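Local coordinates for protein endoglucanase (Ruminococcus champanellensis, PDB 6WQV) that probably hydrolyses internal beta-1,4 linkages in cellulose and related plant polysaccharides such as xylan, acting as a broad-specificity endoglucanase of glycoside hydrolase family 5, at residues M11-A16 with N203-L208; P44-S49 with E94-R99; A130-V135 with N186-T191; S261-L266 with G304-R309. One frame throughout, in Å; residues are numbered along the deposited sequence. Where two conformers were deposited one is given.

Contact 1 (M11-A16 with N203-L208); sequences MRDLTA and NAIRCL
Two loop segments run side by side in the same sense, with the CA atoms of Asp13 and Ile205 6.6 Å apart and those of Ala16 and Cys207 6.0 Å apart. The gap is filled mainly by Met11 and Ile205, whose side chains lie alongside one another, running in opposite senses. Met11 has CG anti to its backbone N (chi1 -176°) and stays extended to the tip. This lays Met11 SD alongside Ile205 CG1 at 3.8 Å. It also brings Met11 CE to 3.6 Å from Ile205 O. Ile205 holds CG1 in the crowded position between N and carbonyl carbon (chi1 56°), and its CD1 reaches Asp13 CG at 4.0 Å. The Asp13 carboxylate itself is bound by Lys235 through OD1. In this TIM barrel, 203-208 leads into strand 208-211. The N-terminal segment leads into helix 16-22, with Thr15 as N-cap. The contact therefore lies at the end of the barrel where strand 208-211 begins. A water joins the backbones: it donates to Arg12 O and to Ile205 O, the latter at 3.2 Å, and accepts from Leu14 N. Lys235 NZ adds bonds to Leu14 O and Ile205 O. Further along, Cys207 SG sits 3.7 Å from Ala16 CA. CB of Arg206 points away from 11-16, and the guanidinium grips Asn203 side-on. Arg206 NE reaches Asn203 OD1 at 2.8 Å (N-H...O 154°), and NH2 shares that same oxygen, with Tyr153 O as a second partner. Asn203 OD1 lies close to the guanidinium plane.

Contact 2 (P44-S49 with E94-R99); sequences PTPAQS and EAWMNR
Pro46 and Trp96 carry this contact between the short helix 46-50, in the connection after strand 26-29 of the TIM barrel, and helix 94-108, the outer helix that follows strand 73-76. Pro46 comes at the six-membered side of the indole. Its CA lies at the ring edge, near the plane, 3.7 Å from Trp96 CE3. Pro46 O is in the ring plane as well. At the tip of the proline ring, Pro46 CG rests on Ala95 CB at 3.9 Å. Ser49, one turn later, brings its CB obliquely to 3.9 Å from Trp96 CZ3. Arg99 CB adds a looser touch on Pro46 CB. Trp96 has CG anti to its backbone N (chi1 -178°), which sends the indole across to the shorter helix. Behind this first shell, His83 stacks on the indole, and the Trp80 ring meets it at about a right angle. A phenylalanine in place of Trp96 would lack the CE3 and CZ3 edge of the indole, which would probably loosen the packing of Pro46 and Ser49 and is likely to disturb the stack with His83. The Arg99 guanidinium forms salt bridges with Glu50 and Glu102. The start of helix 46-50 is fixed by a capping box. Thr45 OG1 accepts from Gln48 N at 3.0 Å. In return, Thr45 N donates to Gln48 OE1 at 2.9 Å, nearly straight at 169°, from above the carbonyl plane.

Contact 3 (A130-V135 with N186-T191); sequences AQKDSV and NSYNQT
The Tyr188 ring takes Val135 CG1 on one face and has Lys132 O at its edge, near the ring plane. The methyl makes a CH-pi contact: it lies 3.5 Å from the ring centroid, 23° off the normal and shifted toward the rim. The setting is a pair of adjacent outer helices of the TIM barrel, 129-149 and 179-197. Their local axes are almost parallel (7°), with a closest approach of 10.5 Å, and the tyrosine bridges them. Tyr188 has CG anti to its carbonyl carbon (chi1 -65°), and its side chain crosses that of Val135 at about a right angle. Packing is tight, with Val135 CG1 3.3 Å from Tyr188 CZ and Val135 CB equally near, at 3.3 Å, to Tyr188 OH. The hydroxyl reaches past the valine to a hydrogen bond with Ile126 O, which pins the far end of the ring. Tyr188 also touches Asn136 and Leu139 of helix 129-149. At the partly exposed side, Lys132 is extended along its whole length, which brings its CE beside Ser187. Ser187 OG is hydrogen-bonded to Asn136 ND2, and it also has Lys132 CE beside it at 3.4 Å.

Contact 4 (S261-L266 with G304-R309); sequences SDISQL and GENYLR
Ile263 against the Asn306 amide is the tightest part of this contact. Ile263 CD1 reaches Asn306 ND2 at 3.5 Å and OD1 at 3.6 Å, so the methyl presses on the amide as a whole. The two side chains cross at about a right angle. The amide cannot turn easily, because both of its ends are bonded. Asn306 OD1 accepts from Arg309 NH2 at 2.9 Å, a nearly straight bond (172°) in the carbonyl plane and in the guanidinium plane. Asn306 ND2 bonds to Leu302 O, one turn back in its own helix. An alanine here would remove the amide, and would probably cost Ile263 its closest partner across the contact and Arg309 its tether. Deeper in, Leu266 has CG anti to its backbone N (chi1 -172°) and spreads its two methyls over the other helix. Leu266 CD1 meets Tyr307 CD2 at 3.8 Å, obliquely to the ring. Leu266 CD2 sits 3.9 Å from the backbone Tyr307 N. Phe258, in the loop before helix 263-278, touches both Ile263 and Leu266.

The outer side is looser. Arg309 is exposed and bends back at chi3 (57°), and its NH2 comes no nearer than 4.1 Å to Ile263 CG2, which lies at the guanidinium edge. The contact joins helices 263-278 and 297-313, which follow one another around the TIM barrel. Inward, Tyr307 stacks on Phe289, packs on Ile286 of strand 284-289 and Cys318 of strand 318-322, and bonds through OH to Ser242 O. Beyond it, Leu308 and Glu305 lean on the C-terminal helix 346-353.

Contacts 3 and 4 pair neighbouring outer helices of the TIM barrel; contact 2 sets a short helix against one. Contact 1 joins the N-terminal loop to the start of a barrel strand. Contacts 2 and 4 lie on opposite sides of the chain's centre, their own centres 40 Å apart; so do contacts 3 and 4, at 37 Å. The nearest atoms of contacts 1 and 3 are about 7 Å apart. None of the residues that line the glycan pocket, such as Trp53, His120 and Trp321, belongs to the four contacts. The side chain of Ser49 is about 12 Å from a bound beta-D-glucopyranose. The side chains of Trp96 and Tyr307 are about 13 Å and 11 Å from a bound alpha-D-glucopyranose.

Contact 1 (M11-A16 with N203-L208)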
loop_
_atom_site.group_PDB
_atom_site.type_symbol
_atom_site.label_atom_id
_atom_site.label_comp_id
_atom_site.label_asym_id
_atom_site.label_seq_id
_atom_site.Cartn_x
_atom_site.Cartn_y
_atom_site.Cartn_z
ATOM N N MET A 11 9.898 11.679 18.722
ATOM C CA MET A 11 9.940 11.424 17.294
ATOM C C MET A 11 11.173 12.052 16.673
ATOM O O MET A 11 11.483 13.219 16.931
ATOM C CB MET A 11 8.698 12.001 16.628
ATOM C CG MET A 11 8.606 11.710 15.167
ATOM S SD MET A 11 7.049 12.377 14.588
ATOM C CE MET A 11 7.181 12.011 12.846
ATOM N N ARG A 12 11.857 11.276 15.836
ATOM C CA ARG A 12 12.963 11.799 15.052
ATOM C C ARG A 12 12.387 12.550 13.860
ATOM O O ARG A 12 11.421 12.100 13.241
ATOM C CB ARG A 12 13.836 10.656 14.540
ATOM C CG ARG A 12 14.597 9.905 15.624
ATOM C CD ARG A 12 15.509 8.839 15.006
ATOM N NE ARG A 12 14.721 7.770 14.398
ATOM C CZ ARG A 12 15.124 6.993 13.396
ATOM N NH1 ARG A 12 16.323 7.155 12.852
ATOM N NH2 ARG A 12 14.310 6.057 12.933
ATOM N N ASP A 13 12.974 13.697 13.560
ATOM C CA ASP A 13 12.577 14.519 12.422
ATOM C C ASP A 13 13.512 14.140 11.282
ATOM O O ASP A 13 14.634 14.647 11.192
ATOM C CB ASP A 13 12.712 15.989 12.786
ATOM C CG ASP A 13 12.115 16.906 11.746
ATOM O OD1 ASP A 13 11.664 16.425 10.685
ATOM O OD2 ASP A 13 12.104 18.123 12.012
ATOM N N LEU A 14 13.052 13.236 10.422
ATOM C CA LEU A 14 13.838 12.749 9.304
ATOM C C LEU A 14 13.131 13.050 7.994
ATOM O O LEU A 14 11.896 13.077 7.926
ATOM C CB LEU A 14 14.006 11.239 9.381
ATOM C CG LEU A 14 14.695 10.693 10.625
ATOM C CD1 LEU A 14 14.677 9.178 10.545
ATOM C CD2 LEU A 14 16.099 11.226 10.734
ATOM N N THR A 15 13.915 13.233 6.940
ATOM C CA THR A 15 13.299 13.401 5.634
ATOM C C THR A 15 12.780 12.062 5.109
ATOM O O THR A 15 13.137 10.978 5.591
ATOM C CB THR A 15 14.305 13.934 4.619
ATOM O OG1 THR A 15 15.284 12.921 4.354
ATOM C CG2 THR A 15 14.985 15.176 5.123
ATOM N N ALA A 16 11.945 12.143 4.074
ATOM C CA ALA A 16 11.423 10.923 3.465
ATOM C C ALA A 16 12.553 10.044 2.947
ATOM O O ALA A 16 12.518 8.820 3.105
ATOM C CB ALA A 16 10.465 11.279 2.329
ATOM N N ASN A 203 2.125 14.578 13.828
ATOM C CA ASN A 203 1.603 14.564 12.470
ATOM C C ASN A 203 2.090 15.746 11.642
ATOM O O ASN A 203 1.977 15.705 10.411
ATOM C CB ASN A 203 0.073 14.534 12.453
ATOM C CG ASN A 203 -0.496 13.208 12.908
ATOM O OD1 ASN A 203 0.182 12.167 12.900
ATOM N ND2 ASN A 203 -1.758 13.226 13.298
ATOM N N ALA A 204 2.623 16.788 12.276
ATOM C CA ALA A 204 3.202 17.896 11.533
ATOM C C ALA A 204 4.452 17.496 10.773
ATOM O O ALA A 204 4.768 18.132 9.759
ATOM C CB ALA A 204 3.540 19.042 12.488
ATOM N N ILE A 205 5.158 16.452 11.219
ATOM C CA ILE A 205 6.421 16.066 10.594
ATOM C C ILE A 205 6.448 14.591 10.209
ATOM O O ILE A 205 7.509 14.049 9.874
ATOM C CB ILE A 205 7.626 16.420 11.488
ATOM C CG1 ILE A 205 7.482 15.788 12.879
ATOM C CG2 ILE A 205 7.790 17.922 11.609
ATOM C CD1 ILE A 205 8.774 15.732 13.679
ATOM N N ARG A 206 5.295 13.938 10.239
ATOM C CA ARG A 206 5.199 12.557 9.780
ATOM C C ARG A 206 5.389 12.470 8.266
ATOM O O ARG A 206 4.912 13.321 7.514
ATOM C CB ARG A 206 3.821 12.001 10.143
ATOM C CG ARG A 206 3.654 10.499 9.915
ATOM C CD ARG A 206 2.316 9.962 10.439
ATOM N NE ARG A 206 2.063 10.435 11.797
ATOM C CZ ARG A 206 2.690 9.996 12.889
ATOM N NH1 ARG A 206 3.606 9.042 12.807
ATOM N NH2 ARG A 206 2.394 10.525 14.070
ATOM N N CYS A 207 6.071 11.425 7.809
ATOM C CA CYS A 207 6.134 11.165 6.378
ATOM C C CYS A 207 4.810 10.586 5.892
ATOM O O CYS A 207 4.174 9.771 6.572
ATOM C CB CYS A 207 7.285 10.217 6.051
ATOM S SG CYS A 207 8.899 11.004 6.164
ATOM N N LEU A 208 4.385 11.018 4.702
ATOM C CA LEU A 208 3.111 10.627 4.126
ATOM C C LEU A 208 3.331 10.095 2.715
ATOM O O LEU A 208 4.219 10.554 1.994
ATOM C CB LEU A 208 2.180 11.834 4.063
ATOM C CG LEU A 208 2.005 12.651 5.346
ATOM C CD1 LEU A 208 1.121 13.862 5.048
ATOM C CD2 LEU A 208 1.441 11.808 6.461
HETATM O O HOH W 1 10.113 12.562 11.018
#

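Contact 2 (P44-S49 with E94-R99)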
loop_
_atom_site.group_PDB
_atom_site.type_symbol
_atom_site.label_atom_id
_atom_site.label_comp_id
_atom_site.label_asym_id
_atom_site.label_seq_id
_atom_site.Cartn_x
_atom_site.Cartn_y
_atom_site.Cartn_z
ATOM N N PRO A 44 -20.691 -5.205 8.819
ATOM C CA PRO A 44 -19.904 -6.295 9.407
ATOM C C PRO A 44 -19.271 -5.883 10.722
ATOM O O PRO A 44 -18.898 -4.726 10.928
ATOM C CB PRO A 44 -18.826 -6.565 8.350
ATOM C CG PRO A 44 -18.632 -5.215 7.680
ATOM C CD PRO A 44 -20.031 -4.617 7.635
ATOM N N THR A 45 -19.145 -6.860 11.619
ATOM C CA THR A 45 -18.310 -6.683 12.788
ATOM C C THR A 45 -16.846 -6.684 12.354
ATOM O O THR A 45 -16.512 -7.121 11.247
ATOM C CB THR A 45 -18.527 -7.826 13.774
ATOM O OG1 THR A 45 -18.021 -9.036 13.200
ATOM C CG2 THR A 45 -19.996 -7.998 14.112
ATOM N N PRO A 46 -15.947 -6.190 13.202
ATOM C CA PRO A 46 -14.513 -6.272 12.869
ATOM C C PRO A 46 -14.067 -7.684 12.523
ATOM O O PRO A 46 -13.306 -7.870 11.566
ATOM C CB PRO A 46 -13.828 -5.711 14.124
ATOM C CG PRO A 46 -14.859 -4.743 14.694
ATOM C CD PRO A 46 -16.206 -5.391 14.417
ATOM N N ALA A 47 -14.547 -8.688 13.254
ATOM C CA ALA A 47 -14.126 -10.057 12.979
ATOM C C ALA A 47 -14.683 -10.543 11.645
ATOM O O ALA A 47 -13.988 -11.237 10.892
ATOM C CB ALA A 47 -14.553 -10.977 14.122
ATOM N N GLN A 48 -15.930 -10.189 11.331
ATOM C CA GLN A 48 -16.509 -10.597 10.053
ATOM C C GLN A 48 -15.727 -10.021 8.880
ATOM O O GLN A 48 -15.546 -10.689 7.857
ATOM C CB GLN A 48 -17.977 -10.177 9.984
ATOM C CG GLN A 48 -18.881 -11.039 10.841
ATOM C CD GLN A 48 -20.287 -10.490 10.990
ATOM O OE1 GLN A 48 -20.524 -9.287 10.860
ATOM N NE2 GLN A 48 -21.230 -11.373 11.274
ATOM N N SER A 49 -15.268 -8.775 9.003
ATOM C CA SER A 49 -14.469 -8.172 7.941
ATOM C C SER A 49 -13.098 -8.830 7.835
ATOM O O SER A 49 -12.674 -9.242 6.748
ATOM C CB SER A 49 -14.283 -6.677 8.208
ATOM O OG SER A 49 -15.503 -5.966 8.110
ATOM N N GLU A 94 -16.115 2.608 16.376
ATOM C CA GLU A 94 -15.075 2.566 17.402
ATOM C C GLU A 94 -14.421 1.189 17.496
ATOM O O GLU A 94 -13.197 1.091 17.653
ATOM C CB GLU A 94 -15.668 2.963 18.753
ATOM C CG GLU A 94 -14.657 3.068 19.868
ATOM C CD GLU A 94 -13.750 4.274 19.728
ATOM O OE1 GLU A 94 -13.905 5.036 18.747
ATOM O OE2 GLU A 94 -12.884 4.455 20.606
ATOM N N ALA A 95 -15.217 0.115 17.438
ATOM C CA ALA A 95 -14.643 -1.223 17.543
ATOM C C ALA A 95 -13.669 -1.492 16.405
ATOM O O ALA A 95 -12.652 -2.173 16.592
ATOM C CB ALA A 95 -15.750 -2.277 17.551
ATOM N N TRP A 96 -13.961 -0.970 15.217
ATOM C CA TRP A 96 -13.051 -1.143 14.092
ATOM C C TRP A 96 -11.772 -0.356 14.304
ATOM O O TRP A 96 -10.673 -0.870 14.092
ATOM C CB TRP A 96 -13.728 -0.675 12.814
ATOM C CG TRP A 96 -12.896 -0.844 11.588
ATOM C CD1 TRP A 96 -12.390 0.145 10.789
ATOM C CD2 TRP A 96 -12.488 -2.080 10.998
ATOM N NE1 TRP A 96 -11.693 -0.405 9.744
ATOM C CE2 TRP A 96 -11.739 -1.773 9.852
ATOM C CE3 TRP A 96 -12.688 -3.419 11.334
ATOM C CZ2 TRP A 96 -11.189 -2.749 9.035
ATOM C CZ3 TRP A 96 -12.144 -4.388 10.527
ATOM C CH2 TRP A 96 -11.404 -4.052 9.387
ATOM N N MET A 97 -11.901 0.914 14.703
ATOM C CA MET A 97 -10.709 1.713 14.952
ATOM C C MET A 97 -9.825 1.050 15.999
ATOM O O MET A 97 -8.598 1.046 15.862
ATOM C CB MET A 97 -11.102 3.131 15.369
ATOM C CG MET A 97 -9.923 4.086 15.487
ATOM S SD MET A 97 -9.161 4.514 13.902
ATOM C CE MET A 97 -10.189 5.863 13.329
ATOM N N ASN A 98 -10.438 0.455 17.034
ATOM C CA ASN A 98 -9.669 -0.218 18.077
ATOM C C ASN A 98 -8.909 -1.409 17.510
ATOM O O ASN A 98 -7.743 -1.634 17.856
ATOM C CB ASN A 98 -10.583 -0.692 19.211
ATOM C CG ASN A 98 -11.123 0.443 20.060
ATOM O OD1 ASN A 98 -10.645 1.574 19.990
ATOM N ND2 ASN A 98 -12.122 0.142 20.878
ATOM N N ARG A 99 -9.553 -2.194 16.648
ATOM C CA ARG A 99 -8.863 -3.340 16.063
ATOM C C ARG A 99 -7.727 -2.895 15.153
ATOM O O ARG A 99 -6.637 -3.483 15.177
ATOM C CB ARG A 99 -9.852 -4.232 15.310
ATOM C CG ARG A 99 -9.200 -5.426 14.633
ATOM C CD ARG A 99 -8.438 -6.307 15.609
ATOM N NE ARG A 99 -7.780 -7.392 14.888
ATOM C CZ ARG A 99 -6.786 -8.132 15.371
ATOM N NH1 ARG A 99 -6.307 -7.921 16.585
ATOM N NH2 ARG A 99 -6.258 -9.083 14.613
#

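Contact 3 (A130-V135 with N186-T191)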
loop_
_atom_site.group_PDB
_atom_site.type_symbol
_atom_site.label_atom_id
_atom_site.label_comp_id
_atom_site.label_asym_id
_atom_site.label_seq_id
_atom_site.Cartn_x
_atom_site.Cartn_y
_atom_site.Cartn_z
ATOM N N ALA A 130 -17.807 15.723 -10.871
ATOM C CA ALA A 130 -19.132 15.685 -10.266
ATOM C C ALA A 130 -19.079 15.189 -8.824
ATOM O O ALA A 130 -19.915 15.592 -8.007
ATOM C CB ALA A 130 -20.059 14.795 -11.094
ATOM N N GLN A 131 -18.121 14.323 -8.493
ATOM C CA GLN A 131 -18.004 13.779 -7.144
ATOM C C GLN A 131 -16.973 14.503 -6.288
ATOM O O GLN A 131 -16.939 14.285 -5.073
ATOM C CB GLN A 131 -17.664 12.286 -7.210
ATOM C CG GLN A 131 -18.808 11.436 -7.733
ATOM C CD GLN A 131 -19.978 11.402 -6.763
ATOM O OE1 GLN A 131 -19.785 11.357 -5.549
ATOM N NE2 GLN A 131 -21.194 11.436 -7.295
ATOM N N LYS A 132 -16.176 15.387 -6.886
ATOM C CA LYS A 132 -14.980 15.917 -6.233
ATOM C C LYS A 132 -15.260 16.541 -4.872
ATOM O O LYS A 132 -14.567 16.240 -3.893
ATOM C CB LYS A 132 -14.349 16.947 -7.166
ATOM C CG LYS A 132 -13.101 17.614 -6.650
ATOM C CD LYS A 132 -12.653 18.651 -7.665
ATOM C CE LYS A 132 -11.470 19.464 -7.175
ATOM N NZ LYS A 132 -11.041 20.469 -8.196
ATOM N N ASP A 133 -16.240 17.445 -4.790
ATOM C CA ASP A 133 -16.477 18.142 -3.528
ATOM C C ASP A 133 -16.912 17.165 -2.439
ATOM O O ASP A 133 -16.441 17.244 -1.298
ATOM C CB ASP A 133 -17.521 19.243 -3.712
ATOM C CG ASP A 133 -17.016 20.405 -4.548
ATOM O OD1 ASP A 133 -15.794 20.492 -4.797
ATOM O OD2 ASP A 133 -17.854 21.236 -4.954
ATOM N N SER A 134 -17.818 16.242 -2.778
ATOM C CA SER A 134 -18.288 15.249 -1.816
ATOM C C SER A 134 -17.146 14.359 -1.354
ATOM O O SER A 134 -17.013 14.066 -0.158
ATOM C CB SER A 134 -19.385 14.409 -2.472
ATOM O OG SER A 134 -19.822 13.342 -1.647
ATOM N N VAL A 135 -16.301 13.926 -2.289
ATOM C CA VAL A 135 -15.206 13.031 -1.935
ATOM C C VAL A 135 -14.184 13.749 -1.068
ATOM O O VAL A 135 -13.689 13.193 -0.078
ATOM C CB VAL A 135 -14.577 12.442 -3.210
ATOM C CG1 VAL A 135 -13.342 11.641 -2.860
ATOM C CG2 VAL A 135 -15.589 11.582 -3.949
ATOM N N ASN A 186 -5.208 14.625 -7.970
ATOM C CA ASN A 186 -4.289 15.581 -7.361
ATOM C C ASN A 186 -4.974 16.365 -6.243
ATOM O O ASN A 186 -4.355 16.670 -5.219
ATOM C CB ASN A 186 -3.710 16.531 -8.406
ATOM C CG ASN A 186 -2.798 15.833 -9.393
ATOM O OD1 ASN A 186 -2.136 14.846 -9.059
ATOM N ND2 ASN A 186 -2.756 16.342 -10.617
ATOM N N SER A 187 -6.246 16.730 -6.437
ATOM C CA SER A 187 -6.995 17.409 -5.385
ATOM C C SER A 187 -7.159 16.519 -4.159
ATOM O O SER A 187 -7.006 16.979 -3.021
ATOM C CB SER A 187 -8.368 17.825 -5.920
ATOM O OG SER A 187 -9.148 18.469 -4.928
ATOM N N TYR A 188 -7.482 15.242 -4.375
ATOM C CA TYR A 188 -7.674 14.324 -3.256
ATOM C C TYR A 188 -6.385 14.147 -2.457
ATOM O O TYR A 188 -6.412 14.139 -1.219
ATOM C CB TYR A 188 -8.171 12.970 -3.768
ATOM C CG TYR A 188 -9.551 12.955 -4.416
ATOM C CD1 TYR A 188 -10.439 14.018 -4.279
ATOM C CD2 TYR A 188 -9.965 11.860 -5.167
ATOM C CE1 TYR A 188 -11.704 13.986 -4.877
ATOM C CE2 TYR A 188 -11.227 11.817 -5.760
ATOM C CZ TYR A 188 -12.089 12.882 -5.611
ATOM O OH TYR A 188 -13.335 12.868 -6.198
ATOM N N ASN A 189 -5.245 13.996 -3.143
ATOM C CA ASN A 189 -3.981 13.879 -2.420
ATOM C C ASN A 189 -3.677 15.157 -1.644
ATOM O O ASN A 189 -3.167 15.101 -0.515
ATOM C CB ASN A 189 -2.832 13.553 -3.376
ATOM C CG ASN A 189 -2.760 12.088 -3.728
ATOM O OD1 ASN A 189 -3.138 11.231 -2.930
ATOM N ND2 ASN A 189 -2.269 11.791 -4.925
ATOM N N GLN A 190 -3.971 16.322 -2.238
ATOM C CA GLN A 190 -3.733 17.588 -1.548
ATOM C C GLN A 190 -4.600 17.695 -0.299
ATOM O O GLN A 190 -4.131 18.126 0.764
ATOM C CB GLN A 190 -4.002 18.761 -2.490
ATOM C CG GLN A 190 -3.695 20.105 -1.868
ATOM C CD GLN A 190 -2.210 20.294 -1.611
ATOM O OE1 GLN A 190 -1.427 20.484 -2.543
ATOM N NE2 GLN A 190 -1.815 20.230 -0.341
ATOM N N THR A 191 -5.867 17.294 -0.398
ATOM C CA THR A 191 -6.740 17.314 0.772
ATOM C C THR A 191 -6.192 16.424 1.876
ATOM O O THR A 191 -6.169 16.811 3.049
ATOM C CB THR A 191 -8.143 16.862 0.371
ATOM O OG1 THR A 191 -8.690 17.815 -0.548
ATOM C CG2 THR A 191 -9.046 16.750 1.582
#

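Contact 4 (S261-L266 with G304-R309)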
loop_
_atom_site.group_PDB
_atom_site.type_symbol
_atom_site.label_atom_id
_atom_site.label_comp_id
_atom_site.label_asym_id
_atom_site.label_seq_id
_atom_site.Cartn_x
_atom_site.Cartn_y
_atom_site.Cartn_z
ATOM N N SER A 261 16.034 -13.739 -20.381
ATOM C CA SER A 261 15.622 -12.807 -21.422
ATOM C C SER A 261 14.671 -11.734 -20.904
ATOM O O SER A 261 14.601 -10.652 -21.497
ATOM C CB SER A 261 14.957 -13.583 -22.560
ATOM O OG SER A 261 15.800 -14.610 -23.049
ATOM N N ASP A 262 13.945 -11.998 -19.816
ATOM C CA ASP A 262 12.975 -11.055 -19.270
ATOM C C ASP A 262 13.582 -10.035 -18.319
ATOM O O ASP A 262 12.894 -9.082 -17.929
ATOM C CB ASP A 262 11.876 -11.820 -18.528
ATOM C CG ASP A 262 11.084 -12.704 -19.447
ATOM O OD1 ASP A 262 10.633 -12.193 -20.490
ATOM O OD2 ASP A 262 10.945 -13.910 -19.157
ATOM N N ILE A 263 14.844 -10.208 -17.933
ATOM C CA ILE A 263 15.452 -9.282 -16.988
ATOM C C ILE A 263 15.492 -7.874 -17.575
ATOM O O ILE A 263 15.268 -6.887 -16.862
ATOM C CB ILE A 263 16.843 -9.789 -16.560
ATOM C CG1 ILE A 263 16.707 -11.112 -15.799
ATOM C CG2 ILE A 263 17.529 -8.751 -15.697
ATOM C CD1 ILE A 263 18.029 -11.811 -15.502
ATOM N N SER A 264 15.743 -7.764 -18.880
ATOM C CA SER A 264 15.899 -6.448 -19.497
ATOM C C SER A 264 14.603 -5.645 -19.448
ATOM O O SER A 264 14.631 -4.421 -19.268
ATOM C CB SER A 264 16.390 -6.588 -20.939
ATOM O OG SER A 264 15.497 -7.361 -21.724
ATOM N N GLN A 265 13.455 -6.307 -19.616
ATOM C CA GLN A 265 12.189 -5.586 -19.550
ATOM C C GLN A 265 11.903 -5.147 -18.124
ATOM O O GLN A 265 11.351 -4.063 -17.900
ATOM C CB GLN A 265 11.049 -6.441 -20.104
ATOM C CG GLN A 265 9.714 -5.699 -20.173
ATOM C CD GLN A 265 9.822 -4.314 -20.802
ATOM O OE1 GLN A 265 10.418 -4.141 -21.866
ATOM N NE2 GLN A 265 9.252 -3.318 -20.132
ATOM N N LEU A 266 12.310 -5.956 -17.147
ATOM C CA LEU A 266 12.175 -5.582 -15.746
ATOM C C LEU A 266 13.079 -4.408 -15.399
ATOM O O LEU A 266 12.671 -3.492 -14.672
ATOM C CB LEU A 266 12.519 -6.795 -14.898
ATOM C CG LEU A 266 12.264 -6.702 -13.399
ATOM C CD1 LEU A 266 10.838 -6.271 -13.131
ATOM C CD2 LEU A 266 12.567 -8.052 -12.771
ATOM N N GLY A 304 12.393 -12.984 -8.678
ATOM C CA GLY A 304 12.472 -12.294 -7.402
ATOM C C GLY A 304 13.864 -11.791 -7.078
ATOM O O GLY A 304 14.022 -10.675 -6.563
ATOM N N GLU A 305 14.890 -12.603 -7.345
ATOM C CA GLU A 305 16.255 -12.140 -7.132
ATOM C C GLU A 305 16.520 -10.875 -7.937
ATOM O O GLU A 305 17.092 -9.906 -7.428
ATOM C CB GLU A 305 17.264 -13.208 -7.558
ATOM C CG GLU A 305 17.204 -14.529 -6.828
ATOM C CD GLU A 305 18.231 -15.520 -7.361
ATOM O OE1 GLU A 305 18.449 -15.557 -8.593
ATOM O OE2 GLU A 305 18.824 -16.254 -6.544
ATOM N N ASN A 306 16.100 -10.868 -9.200
ATOM C CA ASN A 306 16.410 -9.737 -10.067
ATOM C C ASN A 306 15.551 -8.524 -9.736
ATOM O O ASN A 306 16.035 -7.389 -9.808
ATOM C CB ASN A 306 16.264 -10.154 -11.524
ATOM C CG ASN A 306 17.457 -10.924 -12.011
ATOM O OD1 ASN A 306 18.500 -10.339 -12.306
ATOM N ND2 ASN A 306 17.333 -12.248 -12.068
ATOM N N TYR A 307 14.281 -8.732 -9.379
ATOM C CA TYR A 307 13.427 -7.604 -9.003
ATOM C C TYR A 307 14.058 -6.813 -7.857
ATOM O O TYR A 307 14.248 -5.593 -7.955
ATOM C CB TYR A 307 12.024 -8.112 -8.641
ATOM C CG TYR A 307 10.940 -7.038 -8.621
ATOM C CD1 TYR A 307 10.978 -6.019 -7.687
ATOM C CD2 TYR A 307 9.894 -7.056 -9.532
ATOM C CE1 TYR A 307 10.010 -5.045 -7.663
ATOM C CE2 TYR A 307 8.920 -6.082 -9.515
ATOM C CZ TYR A 307 8.987 -5.079 -8.580
ATOM O OH TYR A 307 8.025 -4.101 -8.534
ATOM N N LEU A 308 14.425 -7.496 -6.769
ATOM C CA LEU A 308 14.978 -6.799 -5.614
ATOM C C LEU A 308 16.355 -6.219 -5.915
ATOM O O LEU A 308 16.682 -5.118 -5.445
ATOM C CB LEU A 308 15.031 -7.729 -4.407
ATOM C CG LEU A 308 13.761 -7.862 -3.576
ATOM C CD1 LEU A 308 13.392 -6.542 -2.892
ATOM C CD2 LEU A 308 12.587 -8.352 -4.395
ATOM N N ARG A 309 17.182 -6.938 -6.686
ATOM C CA ARG A 309 18.502 -6.425 -7.038
ATOM C C ARG A 309 18.379 -5.137 -7.836
ATOM O O ARG A 309 19.051 -4.140 -7.545
ATOM C CB ARG A 309 19.297 -7.472 -7.831
ATOM C CG ARG A 309 20.709 -7.031 -8.259
ATOM C CD ARG A 309 21.430 -8.020 -9.192
ATOM N NE ARG A 309 20.649 -8.290 -10.393
ATOM C CZ ARG A 309 20.591 -7.476 -11.439
ATOM N NH1 ARG A 309 21.280 -6.344 -11.439
ATOM N NH2 ARG A 309 19.841 -7.797 -12.486
#